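PDB 1B2P: protein (lectin) from Hyacinthoides hispanica, which binds mannose as a bulb-type lectin of the monocot mannose-binding family and assembles as a tetramer. Local coordinates for residues V43-N47 / N48-W52; I25-T29 / H30-F34. All coordinates share one frame; numbering follows the deposited sequence.

Contact 1: V43-N47 / N48-W52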
# COMPACT_ATOMS: atom_id res chain seq x y z
N VAL A 43 22.77 -1.57 0.08
CA VAL A 43 22.78 -1.84 -1.37
C VAL A 43 21.47 -1.36 -2.04
O VAL A 43 20.43 -1.66 -1.45
CB VAL A 43 22.92 -3.36 -1.69
CG1 VAL A 43 23.12 -3.57 -3.18
CG2 VAL A 43 24.15 -3.87 -0.81
N LEU A 44 21.58 -0.79 -3.23
CA LEU A 44 20.34 -0.53 -4.04
C LEU A 44 20.29 -1.61 -5.16
O LEU A 44 21.24 -1.74 -5.91
CB LEU A 44 20.48 0.82 -4.69
CG LEU A 44 19.36 1.25 -5.68
CD1 LEU A 44 18.06 1.43 -4.87
CD2 LEU A 44 19.82 2.56 -6.29
N TYR A 45 19.20 -2.33 -5.16
CA TYR A 45 18.95 -3.38 -6.13
C TYR A 45 17.86 -2.91 -7.12
O TYR A 45 16.93 -2.21 -6.78
CB TYR A 45 18.39 -4.61 -5.50
CG TYR A 45 19.48 -5.40 -4.78
CD1 TYR A 45 20.29 -6.29 -5.50
CD2 TYR A 45 19.69 -5.23 -3.43
CE1 TYR A 45 21.24 -7.01 -4.76
CE2 TYR A 45 20.64 -5.92 -2.66
CZ TYR A 45 21.39 -6.84 -3.43
OH TYR A 45 22.40 -7.49 -2.79
N ASP A 46 18.08 -3.28 -8.39
CA ASP A 46 16.95 -3.18 -9.37
C ASP A 46 16.57 -4.60 -9.61
O ASP A 46 17.43 -5.32 -10.20
CB ASP A 46 17.45 -2.43 -10.61
CG ASP A 46 16.40 -2.32 -11.75
OD1 ASP A 46 15.47 -3.10 -11.70
OD2 ASP A 46 16.67 -1.41 -12.53
N ASN A 47 15.48 -5.15 -9.18
CA ASN A 47 15.27 -6.60 -9.17
C ASN A 47 16.36 -7.31 -8.40
O ASN A 47 16.66 -6.92 -7.28
CB ASN A 47 15.05 -7.06 -10.62
CG ASN A 47 13.70 -6.60 -11.15
OD1 ASN A 47 13.61 -6.55 -12.39
ND2 ASN A 47 12.72 -6.40 -10.31
N ASN A 48 17.02 -8.32 -9.07
CA ASN A 48 18.08 -8.93 -8.29
C ASN A 48 19.44 -8.37 -8.64
O ASN A 48 20.39 -8.98 -8.14
CB ASN A 48 18.04 -10.46 -8.42
CG ASN A 48 16.79 -10.99 -7.73
OD1 ASN A 48 16.01 -11.51 -8.52
ND2 ASN A 48 16.57 -10.87 -6.44
N ASN A 49 19.60 -7.28 -9.36
CA ASN A 49 20.89 -6.77 -9.79
C ASN A 49 21.30 -5.64 -8.86
O ASN A 49 20.61 -4.56 -8.79
CB ASN A 49 20.68 -6.26 -11.22
CG ASN A 49 20.40 -7.47 -12.12
OD1 ASN A 49 21.06 -8.53 -12.01
ND2 ASN A 49 19.34 -7.33 -12.94
N PRO A 50 22.47 -5.69 -8.32
CA PRO A 50 22.95 -4.61 -7.50
C PRO A 50 23.34 -3.48 -8.34
O PRO A 50 24.10 -3.61 -9.35
CB PRO A 50 24.14 -5.14 -6.65
CG PRO A 50 24.55 -6.35 -7.42
CD PRO A 50 23.37 -6.90 -8.20
N ILE A 51 22.90 -2.23 -8.11
CA ILE A 51 23.28 -1.10 -8.92
C ILE A 51 24.11 -0.04 -8.22
O ILE A 51 24.73 0.82 -8.85
CB ILE A 51 22.18 -0.43 -9.73
CG1 ILE A 51 21.16 0.13 -8.78
CG2 ILE A 51 21.53 -1.53 -10.66
CD1 ILE A 51 20.07 0.96 -9.50
N TRP A 52 24.08 -0.08 -6.86
CA TRP A 52 24.94 0.80 -6.12
C TRP A 52 25.10 0.23 -4.71
O TRP A 52 24.17 -0.43 -4.23
CB TRP A 52 24.18 2.19 -5.96
CG TRP A 52 24.94 3.22 -5.20
CD1 TRP A 52 25.82 4.18 -5.62
CD2 TRP A 52 24.90 3.47 -3.75
NE1 TRP A 52 26.36 4.98 -4.60
CE2 TRP A 52 25.75 4.50 -3.47
CE3 TRP A 52 24.23 2.81 -2.76
CZ2 TRP A 52 26.00 4.97 -2.15
CZ3 TRP A 52 24.43 3.26 -1.42
CH2 TRP A 52 25.34 4.32 -1.16
O HOH W 1 17.47 -5.08 -13.13

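Contact 2: I25-T29 / H30-F34. Unlike the reference sequence in segment 25-29: Phe-27 (reference Tyr).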
# COMPACT_ATOMS: atom_id res chain seq x y z
N ILE A 25 10.17 0.27 -3.68
CA ILE A 25 9.02 0.70 -4.45
C ILE A 25 9.02 -0.10 -5.77
O ILE A 25 10.01 -0.75 -6.10
CB ILE A 25 9.20 2.14 -4.84
CG1 ILE A 25 10.43 2.46 -5.69
CG2 ILE A 25 9.20 3.06 -3.57
CD1 ILE A 25 10.48 3.89 -6.22
N LEU A 26 7.92 0.07 -6.54
CA LEU A 26 7.84 -0.62 -7.82
C LEU A 26 7.87 0.39 -8.97
O LEU A 26 7.29 1.48 -8.83
CB LEU A 26 6.46 -1.32 -7.82
CG LEU A 26 6.29 -2.75 -7.42
CD1 LEU A 26 7.00 -2.99 -6.11
CD2 LEU A 26 4.77 -3.10 -7.44
N PHE A 27 8.50 0.01 -10.09
CA PHE A 27 8.39 0.88 -11.29
C PHE A 27 8.07 -0.11 -12.37
O PHE A 27 8.95 -0.91 -12.74
CB PHE A 27 9.73 1.55 -11.62
CG PHE A 27 9.77 2.14 -13.02
CD1 PHE A 27 9.04 3.27 -13.28
CD2 PHE A 27 10.55 1.54 -13.99
CE1 PHE A 27 9.05 3.80 -14.57
CE2 PHE A 27 10.57 2.06 -15.28
CZ PHE A 27 9.82 3.20 -15.54
N GLY A 28 6.76 -0.21 -12.77
CA GLY A 28 6.50 -1.29 -13.72
C GLY A 28 6.67 -2.64 -13.16
O GLY A 28 6.09 -2.90 -12.11
N THR A 29 7.46 -3.59 -13.73
CA THR A 29 7.65 -4.84 -13.00
C THR A 29 9.05 -4.85 -12.29
O THR A 29 9.38 -5.96 -11.81
CB THR A 29 7.80 -6.04 -13.99
OG1 THR A 29 8.78 -5.71 -14.94
CG2 THR A 29 6.43 -6.29 -14.62
N HIS A 30 9.68 -3.70 -12.30
CA HIS A 30 10.93 -3.70 -11.51
C HIS A 30 10.61 -3.33 -10.04
O HIS A 30 10.00 -2.29 -9.80
CB HIS A 30 11.85 -2.60 -12.02
CG HIS A 30 12.45 -2.98 -13.35
ND1 HIS A 30 13.78 -3.26 -13.59
CD2 HIS A 30 11.77 -3.18 -14.53
CE1 HIS A 30 13.93 -3.58 -14.86
NE2 HIS A 30 12.75 -3.54 -15.46
N VAL A 31 11.35 -4.01 -9.20
CA VAL A 31 11.29 -3.74 -7.76
C VAL A 31 12.59 -3.02 -7.44
O VAL A 31 13.66 -3.67 -7.60
CB VAL A 31 11.05 -5.03 -7.02
CG1 VAL A 31 11.07 -4.88 -5.51
CG2 VAL A 31 9.68 -5.64 -7.42
N TYR A 32 12.50 -1.88 -6.78
CA TYR A 32 13.77 -1.15 -6.42
C TYR A 32 13.85 -1.34 -4.92
O TYR A 32 12.84 -1.16 -4.26
CB TYR A 32 13.68 0.30 -6.75
CG TYR A 32 13.61 0.61 -8.23
CD1 TYR A 32 14.13 -0.28 -9.18
CD2 TYR A 32 13.09 1.82 -8.60
CE1 TYR A 32 14.00 0.10 -10.51
CE2 TYR A 32 13.03 2.22 -9.96
CZ TYR A 32 13.48 1.30 -10.86
OH TYR A 32 13.47 1.67 -12.22
N ARG A 33 14.97 -1.87 -4.39
CA ARG A 33 15.03 -2.07 -2.95
C ARG A 33 16.32 -1.45 -2.50
O ARG A 33 17.41 -1.66 -3.05
CB ARG A 33 15.11 -3.58 -2.57
CG ARG A 33 13.77 -4.28 -2.74
CD ARG A 33 14.03 -5.80 -2.31
NE ARG A 33 14.95 -6.36 -3.34
CZ ARG A 33 15.88 -7.30 -3.18
NH1 ARG A 33 16.03 -7.83 -1.96
NH2 ARG A 33 16.66 -7.72 -4.19
N PHE A 34 16.26 -0.72 -1.38
CA PHE A 34 17.50 -0.12 -0.84
C PHE A 34 17.59 -0.78 0.52
O PHE A 34 16.80 -0.54 1.43
CB PHE A 34 17.28 1.38 -0.58
CG PHE A 34 18.48 2.21 -0.22
CD1 PHE A 34 19.63 2.22 -1.03
CD2 PHE A 34 18.44 2.97 0.93
CE1 PHE A 34 20.66 3.03 -0.65
CE2 PHE A 34 19.52 3.78 1.32
CZ PHE A 34 20.61 3.80 0.52

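Contact 1: V43-N47 / N48-W52
Val-43 lies beside Pro-50, its CG1 3.9 Å from Pro-50 CB. With CG1 anti to the backbone N (chi1 -172°), that methyl also sits over one face of the Tyr-45 ring, near its rim. Ile-51 and Trp-52 form a classic beta bulge opposite Leu-44. The Leu-44 N-H bonds to Trp-52 O at 2.8 Å, while Leu-44 O takes a nearly straight bond from Ile-51 N and a weak one from Trp-52 N. The Ile-51 side chain crosses Leu-44 at a slant, CD1 reaching Leu-44 CD2 at 3.6 Å, and Thr-117 of the second subunit packs against both. Tyr-45 crosses Pro-50 obliquely: ring carbon CD1 comes 3.6 Å from Pro-50 N, and the OH is hydrogen-bonded to Gln-37. At Asp-46 the backbone N bonds to Asn-49 O at 2.9 Å. Asn-49 N returns to Asp-46 O from above the carbonyl plane, and a water joins the same oxygen to Asn-49 ND2. The Asp-46 carboxylate turns to His-30 and Arg-103. Asn-47, with positive phi (56°), takes the second position of the type II' turn. Gln-37, Val-43 and Tyr-45 fit the family signature Gln-x-Asp-x-Asn-x-Val-x-Tyr, so Val-43 and Tyr-45, with Gln-37, probably line a mannose site, as in relatives.

Contact 2: I25-T29 / H30-F34
The Tyr-32 ring lies across Ile-25 and alongside Phe-27 on one face of the hairpin. Ile-25 CG1 approaches Tyr-32 CD2 at 4.0 Å, and Phe-27 CB meets Tyr-32 CE2 at 3.8 Å. Because Phe-27 CG stands anti to its own N (chi1 165°), the phenyl ring reaches the phenol end, CD2 coming 3.4 Å from Tyr-32 OH. On the other face, Leu-26 and Val-31 run side by side, CD1 of the leucine 4.0 Å from CG2 of the valine. Backbone bonds set this register. Ile-25 and Tyr-32 exchange two, the one from Tyr-32 N to Ile-25 O being almost straight at 2.8 Å. Phe-27 and His-30 exchange two more and close a type II' turn, with Gly-28 at positive phi. Beyond this shell, His-30 ND1 is hydrogen-bonded to Asp-46. Leu-26 and Val-31 meet their own counterparts in the third subunit, and Thr-29 OG1 makes a weak hydrogen bond to Asn-48 OD1 of that subunit. The chemistry differs by face: Ile-25, Phe-27, His-30 and Tyr-32 share one, near Asp-46 and Arg-103, while the other has the Leu-26/Val-31 pair, with Arg-33 nearby, and continues into the third subunit.

How the contacts relate
Contacts 1 and 2 are successive hairpins of one four-stranded antiparallel sheet, joined where strand 30-36 lies beside strand 42-46; it is one of the three sheets that make up the beta-prism II fold of bulb-type lectins. Both are partly buried, and each closes with a type II' turn near the third subunit. Backbone bonds cross the seam, Asn-47 N to Val-31 O among them, and the His-30/Asp-46 pair joins the hairpins on the Tyr-32 face. Contact 2 has regular pairing, while contact 1 is bulged and takes a proline into its edge strand. Contact 2 meets the third subunit through Leu-26, Val-31, Thr-29 and Arg-33; contact 1 adds Leu-44, Ile-51 and Trp-52 against the second.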